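Local coordinates for peptidase S9 prolyl oligopeptidase catalytic domain-containing protein (Pyrococcus horikoshii, PDB 4HXF) that probably cleaves peptides as a serine protease of the prolyl oligopeptidase family, an acylaminoacyl peptidase that assembles into a self-compartmentalizing hexamer, at residues M400-M403 / A404-Y408; R592-L595 / F596-F599. One frame throughout, in Å; residues are numbered along the deposited sequence.

Interaction 1. Residues M400-M403 / A404-Y408; sequences MQLM and ASKGY
Met403 and Tyr408 meet through a methyl group and a ring, their side chains running alongside each other. The Met403 chain bends at chi2 (-57°) and again at chi3 (-75°), which swings CE to 3.5 Å from Tyr408 CE1. Its sulfur is farther off, SD standing 5.4 Å from the centroid of the Tyr408 ring in an oblique Met-aromatic contact. Beside this pair, Lys406 lays its aliphatic part against two neighbours: Lys406 CD is 4.1 Å from Met403 SD and 4.2 Å from Leu402 CD1.

The backbone bonds are those of a helix coming to its end. Ala404 N and Ser405 N still donate to the carbonyls of Met400 and Gln401, whereas Lys406 N makes weak bonds to both Leu402 O and Met403 O. A Schellman motif closes helix 398-405, with Gly407 at positive phi as its C' residue: Tyr408 N reaches back to Met403 O (3.2 Å) and Gly407 N to Ala404 O (3.1 Å). The chain then enters strand 409-413 of the alpha/beta-hydrolase sheet.

Among side-chain polar groups, Ser405 OG donates to Leu402 O at 2.6 Å, giving that carbonyl a partner besides the weak one from Lys406 N. Met403 O also lies in plane at the edge of the Tyr408 ring, 3.3 Å from CD1, while the phenol OH hydrogen-bonds to Glu601 of helix 586-605.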
ATOM      1  N   MET A 400     -12.413 -18.514  39.288  1.00 14.54           N
ATOM      2  CA  MET A 400     -12.475 -18.961  40.647  1.00 15.34           C
ATOM      3  C   MET A 400     -11.137 -18.860  41.291  1.00 16.64           C
ATOM      4  O   MET A 400     -10.984 -18.457  42.408  1.00 16.19           O
ATOM      5  CB  MET A 400     -12.993 -20.408  40.717  1.00 16.13           C
ATOM      6  CG  MET A 400     -14.434 -20.451  40.220  1.00 14.30           C
ATOM      7  SD  MET A 400     -14.987 -22.207  40.399  1.00 16.62           S
ATOM      8  CE  MET A 400     -16.722 -21.995  39.972  1.00 15.33           C
ATOM      9  N   GLN A 401     -10.064 -19.282  40.593  1.00 16.30           N
ATOM     10  CA  GLN A 401      -8.727 -19.136  41.103  1.00 15.97           C
ATOM     11  C   GLN A 401      -8.310 -17.719  41.312  1.00 15.70           C
ATOM     12  O   GLN A 401      -7.770 -17.353  42.375  1.00 15.15           O
ATOM     13  CB  GLN A 401      -7.667 -19.839  40.270  1.00 17.18           C
ATOM     14  CG  GLN A 401      -7.896 -21.323  40.070  1.00 17.25           C
ATOM     15  CD  GLN A 401      -7.713 -22.074  41.363  1.00 17.87           C
ATOM     16  OE1 GLN A 401      -6.732 -21.840  42.062  1.00 19.26           O
ATOM     17  NE2 GLN A 401      -8.657 -22.951  41.687  1.00 18.62           N
ATOM     18  N   LEU A 402      -8.653 -16.872  40.338  1.00 15.46           N
ATOM     19  CA  LEU A 402      -8.352 -15.460  40.404  1.00 15.59           C
ATOM     20  C   LEU A 402      -9.046 -14.790  41.602  1.00 15.36           C
ATOM     21  O   LEU A 402      -8.359 -14.122  42.398  1.00 16.34           O
ATOM     22  CB  LEU A 402      -8.901 -14.772  39.155  1.00 15.72           C
ATOM     23  CG  LEU A 402      -8.773 -13.240  39.059  1.00 16.39           C
ATOM     24  CD1 LEU A 402      -7.380 -12.640  39.193  1.00 17.60           C
ATOM     25  CD2 LEU A 402      -9.554 -12.762  37.788  1.00 17.08           C
ATOM     26  N   MET A 403     -10.342 -15.032  41.787  1.00 14.66           N
ATOM     27  CA  MET A 403     -11.027 -14.407  42.917  1.00 15.68           C
ATOM     28  C   MET A 403     -10.638 -14.921  44.284  1.00 16.41           C
ATOM     29  O   MET A 403     -10.563 -14.214  45.285  1.00 15.76           O
ATOM     30  CB  MET A 403     -12.515 -14.278  42.678  1.00 16.51           C
ATOM     31  CG  MET A 403     -12.920 -13.594  41.409  1.00 15.72           C
ATOM     32  SD  MET A 403     -12.277 -11.940  41.204  1.00 16.67           S
ATOM     33  CE  MET A 403     -13.302 -10.981  42.360  1.00 17.51           C
ATOM     34  N   ALA A 404     -10.309 -16.241  44.322  1.00 14.66           N
ATOM     35  CA  ALA A 404      -9.775 -16.777  45.545  1.00 16.85           C
ATOM     36  C   ALA A 404      -8.493 -16.067  45.972  1.00 17.34           C
ATOM     37  O   ALA A 404      -8.276 -15.760  47.153  1.00 18.17           O
ATOM     38  CB  ALA A 404      -9.491 -18.298  45.415  1.00 17.20           C
ATOM     39  N   SER A 405      -7.645 -15.818  44.971  1.00 17.75           N
ATOM     40  CA  SER A 405      -6.385 -15.140  45.190  1.00 17.92           C
ATOM     41  C   SER A 405      -6.590 -13.683  45.707  1.00 17.79           C
ATOM     42  O   SER A 405      -5.695 -13.156  46.331  1.00 17.89           O
ATOM     43  CB  SER A 405      -5.496 -15.137  43.973  1.00 19.81           C
ATOM     44  OG  SER A 405      -5.874 -14.131  43.070  1.00 20.22           O
ATOM     45  N   LYS A 406      -7.719 -13.088  45.394  1.00 18.57           N
ATOM     46  CA  LYS A 406      -8.067 -11.748  45.835  1.00 19.36           C
ATOM     47  C   LYS A 406      -8.882 -11.714  47.139  1.00 20.64           C
ATOM     48  O   LYS A 406      -9.396 -10.658  47.512  1.00 22.06           O
ATOM     49  CB  LYS A 406      -8.815 -10.998  44.734  1.00 20.20           C
ATOM     50  CG  LYS A 406      -7.952 -10.888  43.506  1.00 22.56           C
ATOM     51  CD  LYS A 406      -8.725 -10.346  42.422  1.00 27.90           C
ATOM     52  CE  LYS A 406      -8.990  -8.828  42.637  1.00 32.44           C
ATOM     53  NZ  LYS A 406      -7.707  -8.028  42.700  1.00 34.32           N
ATOM     54  N   GLY A 407      -8.985 -12.832  47.845  1.00 19.15           N
ATOM     55  CA  GLY A 407      -9.467 -12.809  49.225  1.00 18.90           C
ATOM     56  C   GLY A 407     -10.956 -13.180  49.315  1.00 17.78           C
ATOM     57  O   GLY A 407     -11.594 -12.913  50.347  1.00 19.21           O
ATOM     58  N   TYR A 408     -11.482 -13.847  48.286  1.00 16.28           N
ATOM     59  CA  TYR A 408     -12.892 -14.290  48.310  1.00 17.01           C
ATOM     60  C   TYR A 408     -13.058 -15.798  48.508  1.00 15.87           C
ATOM     61  O   TYR A 408     -12.313 -16.578  47.934  1.00 17.44           O
ATOM     62  CB  TYR A 408     -13.680 -13.920  47.040  1.00 16.03           C
ATOM     63  CG  TYR A 408     -13.747 -12.466  46.625  1.00 16.83           C
ATOM     64  CD1 TYR A 408     -12.657 -11.795  46.060  1.00 17.69           C
ATOM     65  CD2 TYR A 408     -14.903 -11.724  46.863  1.00 17.10           C
ATOM     66  CE1 TYR A 408     -12.685 -10.450  45.744  1.00 18.89           C
ATOM     67  CE2 TYR A 408     -14.924 -10.356  46.530  1.00 16.77           C
ATOM     68  CZ  TYR A 408     -13.876  -9.762  45.958  1.00 18.23           C
ATOM     69  OH  TYR A 408     -13.937  -8.437  45.619  1.00 19.71           O
TER

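Interaction 2. Residues R592-L595 / F596-F599; sequences RYKL and FMEF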
ATOM      1  N   ARG A 592     -12.669  -8.106  30.039  1.00 12.47           N
ATOM      2  CA  ARG A 592     -13.747  -8.730  30.798  1.00 13.92           C
ATOM      3  C   ARG A 592     -13.294  -9.158  32.164  1.00 14.52           C
ATOM      4  O   ARG A 592     -13.997  -8.913  33.164  1.00 14.34           O
ATOM      5  CB  ARG A 592     -14.366  -9.930  30.047  1.00 13.56           C
ATOM      6  CG  ARG A 592     -15.402 -10.641  30.885  1.00 16.00           C
ATOM      7  CD  ARG A 592     -15.998 -11.850  30.251  1.00 16.97           C
ATOM      8  NE  ARG A 592     -16.618 -12.707  31.289  1.00 17.45           N
ATOM      9  CZ  ARG A 592     -15.972 -13.524  32.115  1.00 19.17           C
ATOM     10  NH1 ARG A 592     -16.639 -14.188  33.053  1.00 16.86           N
ATOM     11  NH2 ARG A 592     -14.673 -13.749  31.998  1.00 17.59           N
ATOM     12  N   TYR A 593     -12.136  -9.833  32.253  1.00 14.29           N
ATOM     13  CA  TYR A 593     -11.661 -10.246  33.567  1.00 14.49           C
ATOM     14  C   TYR A 593     -11.441  -9.064  34.504  1.00 14.97           C
ATOM     15  O   TYR A 593     -11.748  -9.143  35.714  1.00 14.18           O
ATOM     16  CB  TYR A 593     -10.402 -11.111  33.481  1.00 13.89           C
ATOM     17  CG  TYR A 593     -10.540 -12.489  32.821  1.00 13.71           C
ATOM     18  CD1 TYR A 593      -9.684 -12.873  31.768  1.00 14.44           C
ATOM     19  CD2 TYR A 593     -11.462 -13.364  33.256  1.00 14.51           C
ATOM     20  CE1 TYR A 593      -9.768 -14.161  31.258  1.00 14.55           C
ATOM     21  CE2 TYR A 593     -11.626 -14.636  32.696  1.00 15.68           C
ATOM     22  CZ  TYR A 593     -10.734 -15.016  31.685  1.00 14.98           C
ATOM     23  OH  TYR A 593     -10.836 -16.281  31.138  1.00 16.05           O
ATOM     24  N   LYS A 594     -10.948  -7.935  33.977  1.00 15.32           N
ATOM     25  CA  LYS A 594     -10.633  -6.814  34.831  1.00 17.18           C
ATOM     26  C   LYS A 594     -11.962  -6.166  35.300  1.00 16.47           C
ATOM     27  O   LYS A 594     -12.159  -5.801  36.493  1.00 16.61           O
ATOM     28  CB  LYS A 594      -9.816  -5.815  34.033  1.00 19.78           C
ATOM     29  CG  LYS A 594      -9.510  -4.563  34.836  1.00 20.20           C
ATOM     30  CD  LYS A 594      -8.728  -4.821  36.122  1.00 24.13           C
ATOM     31  CE  LYS A 594      -8.137  -3.543  36.733  1.00 28.94           C
ATOM     32  NZ  LYS A 594      -7.482  -3.704  38.077  1.00 27.87           N
ATOM     33  N   LEU A 595     -12.974  -6.093  34.395  1.00 14.17           N
ATOM     34  CA  LEU A 595     -14.334  -5.614  34.778  0.50 14.88           C
ATOM     35  C   LEU A 595     -14.949  -6.476  35.882  1.00 15.35           C
ATOM     36  O   LEU A 595     -15.500  -5.981  36.866  1.00 14.68           O
ATOM     37  CB  LEU A 595     -15.320  -5.579  33.599  0.50 14.92           C
ATOM     38  CG  LEU A 595     -15.158  -4.541  32.495  0.50 15.45           C
ATOM     39  CD1 LEU A 595     -16.084  -4.850  31.315  0.50 15.33           C
ATOM     40  CD2 LEU A 595     -15.463  -3.159  33.118  0.50 15.81           C
ATOM     41  N   PHE A 596     -14.845  -7.793  35.692  1.00 14.53           N
ATOM     42  CA  PHE A 596     -15.422  -8.738  36.598  1.00 14.63           C
ATOM     43  C   PHE A 596     -14.798  -8.542  37.972  1.00 15.66           C
ATOM     44  O   PHE A 596     -15.497  -8.422  38.997  1.00 14.95           O
ATOM     45  CB  PHE A 596     -15.131 -10.127  36.050  1.00 14.50           C
ATOM     46  CG  PHE A 596     -15.680 -11.310  36.858  1.00 14.67           C
ATOM     47  CD1 PHE A 596     -16.847 -11.949  36.470  1.00 16.01           C
ATOM     48  CD2 PHE A 596     -14.963 -11.844  37.931  1.00 16.82           C
ATOM     49  CE1 PHE A 596     -17.349 -13.015  37.187  1.00 18.02           C
ATOM     50  CE2 PHE A 596     -15.412 -12.961  38.607  1.00 19.05           C
ATOM     51  CZ  PHE A 596     -16.650 -13.510  38.264  1.00 18.41           C
ATOM     52  N   MET A 597     -13.473  -8.522  38.042  1.00 15.23           N
ATOM     53  CA  MET A 597     -12.851  -8.440  39.345  0.50 16.35           C
ATOM     54  C   MET A 597     -13.114  -7.088  39.997  1.00 17.65           C
ATOM     55  O   MET A 597     -13.383  -7.059  41.206  1.00 18.33           O
ATOM     56  CB  MET A 597     -11.343  -8.875  39.312  0.50 18.85           C
ATOM     57  CG  MET A 597     -10.415  -8.006  38.536  0.50 19.16           C
ATOM     58  SD  MET A 597      -8.867  -8.912  37.982  0.50 25.96           S
ATOM     59  CE  MET A 597      -7.832  -7.766  38.841  0.50 18.72           C
ATOM     60  N   GLU A 598     -13.083  -6.018  39.229  1.00 16.40           N
ATOM     61  CA  GLU A 598     -13.314  -4.724  39.834  1.00 16.96           C
ATOM     62  C   GLU A 598     -14.726  -4.450  40.294  1.00 16.31           C
ATOM     63  O   GLU A 598     -14.935  -3.801  41.316  1.00 15.77           O
ATOM     64  CB  GLU A 598     -12.861  -3.584  38.920  1.00 16.18           C
ATOM     65  CG  GLU A 598     -11.346  -3.542  38.714  1.00 21.42           C
ATOM     66  CD  GLU A 598     -10.577  -3.409  40.028  1.00 30.94           C
ATOM     67  OE1 GLU A 598     -11.045  -2.606  40.900  1.00 28.57           O
ATOM     68  OE2 GLU A 598      -9.544  -4.149  40.228  1.00 29.55           O
ATOM     69  N   PHE A 599     -15.702  -5.011  39.607  1.00 16.34           N
ATOM     70  CA  PHE A 599     -17.116  -4.893  40.053  1.00 15.18           C
ATOM     71  C   PHE A 599     -17.291  -5.536  41.402  1.00 15.49           C
ATOM     72  O   PHE A 599     -17.821  -4.953  42.318  1.00 16.11           O
ATOM     73  CB  PHE A 599     -18.081  -5.416  39.027  1.00 14.85           C
ATOM     74  CG  PHE A 599     -19.494  -5.009  39.272  1.00 15.00           C
ATOM     75  CD1 PHE A 599     -19.894  -3.717  38.923  1.00 15.24           C
ATOM     76  CD2 PHE A 599     -20.402  -5.878  39.908  1.00 15.54           C
ATOM     77  CE1 PHE A 599     -21.211  -3.341  39.124  1.00 14.68           C
ATOM     78  CE2 PHE A 599     -21.683  -5.448  40.199  1.00 14.68           C
ATOM     79  CZ  PHE A 599     -22.091  -4.184  39.783  1.00 15.37           C
TER
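Lys594 and Glu598, one turn apart on helix 586-605 of the alpha/beta-hydrolase domain, form an i to i+4 salt bridge, with Lys594 NZ 3.0 Å from Glu598 OE2. The ammonium meets this oxygen from above the carboxylate plane, 50° out of it. Glu598 OE1 is taken by Arg602 a turn further on, so the carboxylate joins two cations along the helix. The bridge rests on a bend at chi2 in each chain, 59° in Lys594, and the methylenes pack alongside, Lys594 CE lying 3.8 Å from Glu598 CG.

All four carbonyls from Arg592 to Leu595 accept an i to i+4 bond from the amides of Phe596 to Phe599. The bond from Phe596 N to Arg592 O is 2.9 Å long.

The guanidinium of Arg592 is paired outside the segments: NE with Glu488 and NH1 with Glu399, two salt bridges that would help hold a buried charge. Its NH2 is hydrogen-bonded as well. Tyr593 OH hydrogen-bonds to Arg589. In the conformer described, Leu595 packs on Phe131 of a second subunit, a detail left doubtful by its alternate conformer.

Arg592 and Phe596 extend in similar directions from successive turns, with guanidinium and ring planes 40° apart; the nearest side-chain atoms are Arg592 NH1 and Phe596 CD1, at 4.1 Å.

From the N terminus, interaction 1 comes first, completing helix 398-405 and turning the chain into strand 409-413 within a beta-alpha-beta unit. Interaction 2 follows far downstream, inside helix 586-605. Each is local, joining consecutive residues, so neither closes a long loop; they stand in series, without nesting or crossing. Their centres are 12 Å apart, and the two helices touch directly: Met403 CG packs 3.8 Å from Phe596 CE2, and, in the Met597 conformer described, Met403 SD lies against Met597 CB. These side chains join the late helix to the early one, while Met403 also reaches strand 378-384 and Phe596 strand 484-488 of the same sheet.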